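Local coordinates for protein starch synthase I (Hordeum vulgare, PDB 4HLN) that belongs to the starch synthase family and has the two-domain architecture of GT-B glycosyltransferases, each domain built round its own beta sheet, at residues Y168-G171 / T172-N176; Y365-E368 / V369-E373. All coordinates share one frame; numbering follows the deposited sequence.

Contact 1 of 2, residues Y168-G171 / T172-N176; sequences YLNG and TSDKN
The carboxylate of D174 is the flat group to which N170 and L169 are fitted. Methyl CD1 of L169 lies on one side of its plane, and CB of N170 lies on the other. CD1 of L169 comes closer to the stem than to the oxygens, 3.4 Å from CB of D174. The two side chains run past each other in opposite directions. Each edge oxygen takes a backbone N-H. OD2 of D174 accepts from N of N170 at 2.8 Å through the lone pair turned away from OD1. The bond is bent, with an N-H...O angle of 140°. OD1 of D174 accepts from N of N176, also at 2.8 Å. This donor sits 31° out of the carboxylate plane, on the side of the L169 methyl. The two bonds, one at each oxygen, fix the rotation of the group. Chi1 of D174, at -173°, puts CG anti to its own N, with OD2 at N of N170.

The backbone bond from N of D174 to O of G171, 2.9 Å long, closes the turn G171 to D174. G171 has positive phi there. Y168 faces the protein interior, and its OH is hydrogen-bonded to O of G132 and to OH of Y239. L169 also touches Y177 and H219, while the turn itself lies at the surface. The segment belongs to the loop that joins strands 160-166 and 181-190 of the mixed sheet. Its arrangement is a type I beta turn, G171 to D174, running directly into an Asx turn made by D174.

Contact 2 of 2, residues Y365-E368 / V369-E373; sequences YSWE and VTTAE
S366 and V369 meet at the tight part of this contact, where the chain enters helix 367-374. OG of S366 accepts from N of V369 at 3.2 Å, with an N-H...O angle of 157°. The same hydroxyl rests against methyl CG2 of V369. With chi1 at 61°, OG of S366 stands between its own N and carbonyl carbon, where it can reach N of V369. The other methyl, CG1 of V369, reaches Y365 and lies 4.1 Å from its CB. It approaches the tyrosine ring obliquely. The ring of Y365 leads away from the helix. Its OH is hydrogen-bonded to N of E525, and V369 also touches F524, from a loop far along the chain.

This is a serine N-cap. S366 sits just before the first helical residue, and its side chain serves an N-H that has no carbonyl a turn earlier in the helix. Its own O starts the regular pattern, taking N of T370 at 3.1 Å in a nearly straight bond. OG1 of T370, a buried residue, adds a weak bond to the same O.

On the W367 side the backbone is held firmly, with N of T371 bonded to O of W367 at 2.8 Å. The indole packs on helix 376-384. Its pairing with T371 is looser: the side chains cross obliquely, and NE1 of W367 is 3.2 Å from OG1 of T371 at an angle too poor for a bond. OG1 of T371 is hydrogen-bonded to ND2 of N379. The end of E368 is loose too, its chain bent at chi2. N of A372 bonds to O of E368 at 3.0 Å, and both residues lie at the surface.

Contacts 1 and 2 do not touch. Their centres are 40 Å apart and their nearest atoms about 21 Å apart, on opposite sides of the centre of the chain. Contact 1 is the more peripheral, 28 Å from that centre against 16 Å for contact 2. Both belong to the starch synthase catalytic region. The partners named for contact 1, such as G132 and Y239, belong to the same family region. Contact 2 also meets the glycosyl transferase group 1 region, close in sequence to C527, which forms a disulfide with C147. The glycan pocket, lined by residues such as F556, W569 and H593, includes no residue of either contact.

Contact 1 of 2, residues Y168-G171 / T172-N176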
loop_
_atom_site.group_PDB
_atom_site.type_symbol
_atom_site.label_atom_id
_atom_site.label_comp_id
_atom_site.label_asym_id
_atom_site.label_seq_id
_atom_site.Cartn_x
_atom_site.Cartn_y
_atom_site.Cartn_z
ATOM N N TYR A 168 -5.496 -8.916 19.698
ATOM C CA TYR A 168 -6.889 -8.489 19.771
ATOM C C TYR A 168 -7.804 -9.655 20.149
ATOM O O TYR A 168 -8.566 -10.131 19.325
ATOM C CB TYR A 168 -7.318 -7.949 18.418
ATOM C CG TYR A 168 -6.602 -6.690 17.996
ATOM C CD1 TYR A 168 -6.874 -5.476 18.618
ATOM C CD2 TYR A 168 -5.679 -6.701 16.953
ATOM C CE1 TYR A 168 -6.241 -4.312 18.225
ATOM C CE2 TYR A 168 -5.032 -5.531 16.554
ATOM C CZ TYR A 168 -5.326 -4.339 17.193
ATOM O OH TYR A 168 -4.714 -3.163 16.817
ATOM N N LEU A 169 -7.732 -10.115 21.394
ATOM C CA LEU A 169 -8.347 -11.391 21.754
ATOM C C LEU A 169 -9.855 -11.326 21.915
ATOM O O LEU A 169 -10.422 -10.368 22.452
ATOM C CB LEU A 169 -7.723 -11.950 23.031
ATOM C CG LEU A 169 -7.977 -13.420 23.357
ATOM C CD1 LEU A 169 -7.360 -14.328 22.309
ATOM C CD2 LEU A 169 -7.419 -13.754 24.725
ATOM N N ASN A 170 -10.495 -12.379 21.441
ATOM C CA ASN A 170 -11.915 -12.564 21.629
ATOM C C ASN A 170 -12.135 -13.772 22.539
ATOM O O ASN A 170 -12.534 -14.833 22.074
ATOM C CB ASN A 170 -12.568 -12.788 20.272
ATOM C CG ASN A 170 -14.061 -12.935 20.367
ATOM O OD1 ASN A 170 -14.699 -12.372 21.266
ATOM N ND2 ASN A 170 -14.635 -13.708 19.445
ATOM N N GLY A 171 -11.832 -13.613 23.827
ATOM C CA GLY A 171 -11.936 -14.702 24.782
ATOM C C GLY A 171 -10.760 -15.671 24.798
ATOM O O GLY A 171 -10.107 -15.881 23.771
ATOM N N THR A 172 -10.510 -16.279 25.961
ATOM C CA THR A 172 -9.360 -17.166 26.170
ATOM C C THR A 172 -9.166 -18.166 25.037
ATOM O O THR A 172 -8.045 -18.371 24.543
ATOM C CB THR A 172 -9.464 -17.954 27.502
ATOM O OG1 THR A 172 -9.849 -17.067 28.559
ATOM C CG2 THR A 172 -8.116 -18.629 27.858
ATOM N N SER A 173 -10.256 -18.792 24.620
ATOM C CA SER A 173 -10.132 -19.855 23.637
ATOM C C SER A 173 -10.370 -19.396 22.196
ATOM O O SER A 173 -10.672 -20.210 21.329
ATOM C CB SER A 173 -10.998 -21.066 24.017
ATOM O OG SER A 173 -10.354 -21.859 25.011
ATOM N N ASP A 174 -10.210 -18.095 21.953
ATOM C CA ASP A 174 -10.243 -17.539 20.597
ATOM C C ASP A 174 -9.359 -18.392 19.675
ATOM O O ASP A 174 -8.152 -18.537 19.910
ATOM C CB ASP A 174 -9.785 -16.067 20.613
ATOM C CG ASP A 174 -9.955 -15.355 19.259
ATOM O OD1 ASP A 174 -9.946 -16.028 18.202
ATOM O OD2 ASP A 174 -10.074 -14.101 19.257
ATOM N N LYS A 175 -9.984 -18.963 18.645
ATOM C CA LYS A 175 -9.331 -19.860 17.692
ATOM C C LYS A 175 -8.246 -19.142 16.895
ATOM O O LYS A 175 -7.291 -19.766 16.437
ATOM C CB LYS A 175 -10.373 -20.426 16.724
ATOM C CG LYS A 175 -11.133 -19.331 15.964
ATOM C CD LYS A 175 -12.158 -19.872 14.976
ATOM C CE LYS A 175 -12.760 -18.727 14.165
ATOM N NZ LYS A 175 -13.781 -19.185 13.182
ATOM N N ASN A 176 -8.404 -17.832 16.737
ATOM C CA ASN A 176 -7.472 -17.001 15.984
ATOM C C ASN A 176 -6.077 -16.848 16.615
ATOM O O ASN A 176 -5.136 -16.369 15.983
ATOM C CB ASN A 176 -8.090 -15.622 15.774
ATOM C CG ASN A 176 -8.821 -15.516 14.457
ATOM O OD1 ASN A 176 -9.112 -16.527 13.819
ATOM N ND2 ASN A 176 -9.111 -14.289 14.033
#

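Contact 2 of 2, residues Y365-E368 / V369-E373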
loop_
_atom_site.group_PDB
_atom_site.type_symbol
_atom_site.label_atom_id
_atom_site.label_comp_id
_atom_site.label_asym_id
_atom_site.label_seq_id
_atom_site.Cartn_x
_atom_site.Cartn_y
_atom_site.Cartn_z
ATOM N N TYR A 365 2.205 10.508 -6.274
ATOM C CA TYR A 365 1.141 11.506 -6.469
ATOM C C TYR A 365 1.630 12.947 -6.420
ATOM O O TYR A 365 2.745 13.227 -5.999
ATOM C CB TYR A 365 0.012 11.330 -5.451
ATOM C CG TYR A 365 -0.723 10.035 -5.599
ATOM C CD1 TYR A 365 -1.790 9.924 -6.481
ATOM C CD2 TYR A 365 -0.337 8.908 -4.880
ATOM C CE1 TYR A 365 -2.475 8.729 -6.636
ATOM C CE2 TYR A 365 -1.013 7.706 -5.019
ATOM C CZ TYR A 365 -2.080 7.621 -5.900
ATOM O OH TYR A 365 -2.762 6.437 -6.049
ATOM N N SER A 366 0.765 13.861 -6.834
ATOM C CA SER A 366 1.124 15.272 -6.937
ATOM C C SER A 366 1.105 15.952 -5.582
ATOM O O SER A 366 0.480 15.464 -4.642
ATOM C CB SER A 366 0.130 15.982 -7.847
ATOM O OG SER A 366 -1.177 15.896 -7.290
ATOM N N TRP A 367 1.768 17.099 -5.498
ATOM C CA TRP A 367 1.721 17.925 -4.296
ATOM C C TRP A 367 0.271 18.154 -3.849
ATOM O O TRP A 367 -0.080 18.010 -2.672
ATOM C CB TRP A 367 2.404 19.274 -4.548
ATOM C CG TRP A 367 2.358 20.193 -3.354
ATOM C CD1 TRP A 367 1.322 21.019 -2.980
ATOM C CD2 TRP A 367 3.383 20.367 -2.363
ATOM N NE1 TRP A 367 1.648 21.696 -1.823
ATOM C CE2 TRP A 367 2.905 21.314 -1.425
ATOM C CE3 TRP A 367 4.657 19.815 -2.179
ATOM C CZ2 TRP A 367 3.660 21.723 -0.324
ATOM C CZ3 TRP A 367 5.407 20.221 -1.084
ATOM C CH2 TRP A 367 4.906 21.167 -0.171
ATOM N N GLU A 368 -0.561 18.504 -4.819
ATOM C CA GLU A 368 -1.948 18.865 -4.590
ATOM C C GLU A 368 -2.729 17.722 -3.958
ATOM O O GLU A 368 -3.513 17.934 -3.031
ATOM C CB GLU A 368 -2.597 19.285 -5.919
ATOM C CG GLU A 368 -1.942 20.505 -6.612
ATOM C CD GLU A 368 -0.468 20.306 -7.037
ATOM O OE1 GLU A 368 -0.031 19.155 -7.282
ATOM O OE2 GLU A 368 0.259 21.324 -7.134
ATOM N N VAL A 369 -2.525 16.513 -4.468
ATOM C CA VAL A 369 -3.230 15.350 -3.944
ATOM C C VAL A 369 -2.780 15.076 -2.511
ATOM O O VAL A 369 -3.605 14.899 -1.607
ATOM C CB VAL A 369 -3.015 14.103 -4.830
ATOM C CG1 VAL A 369 -3.561 12.859 -4.154
ATOM C CG2 VAL A 369 -3.681 14.298 -6.176
ATOM N N THR A 370 -1.468 15.060 -2.305
ATOM C CA THR A 370 -0.914 14.845 -0.980
ATOM C C THR A 370 -1.439 15.882 0.020
ATOM O O THR A 370 -1.799 15.544 1.152
ATOM C CB THR A 370 0.608 14.871 -1.007
ATOM O OG1 THR A 370 1.088 13.803 -1.834
ATOM C CG2 THR A 370 1.152 14.697 0.390
ATOM N N THR A 371 -1.500 17.140 -0.406
ATOM C CA THR A 371 -1.992 18.220 0.452
ATOM C C THR A 371 -3.458 18.045 0.823
ATOM O O THR A 371 -3.888 18.366 1.929
ATOM C CB THR A 371 -1.841 19.567 -0.224
ATOM O OG1 THR A 371 -0.473 19.983 -0.132
ATOM C CG2 THR A 371 -2.732 20.591 0.458
ATOM N N ALA A 372 -4.224 17.522 -0.115
ATOM C CA ALA A 372 -5.630 17.268 0.105
ATOM C C ALA A 372 -5.841 16.072 1.030
ATOM O O ALA A 372 -6.846 16.009 1.749
ATOM C CB ALA A 372 -6.302 17.017 -1.225
ATOM N N GLU A 373 -4.910 15.114 1.007
ATOM C CA GLU A 373 -5.083 13.896 1.811
ATOM C C GLU A 373 -4.627 14.067 3.255
ATOM O O GLU A 373 -5.209 13.469 4.164
ATOM C CB GLU A 373 -4.366 12.693 1.190
ATOM C CG GLU A 373 -4.879 12.291 -0.182
ATOM C CD GLU A 373 -6.281 11.692 -0.150
ATOM O OE1 GLU A 373 -6.673 11.134 0.904
ATOM O OE2 GLU A 373 -6.988 11.780 -1.191
#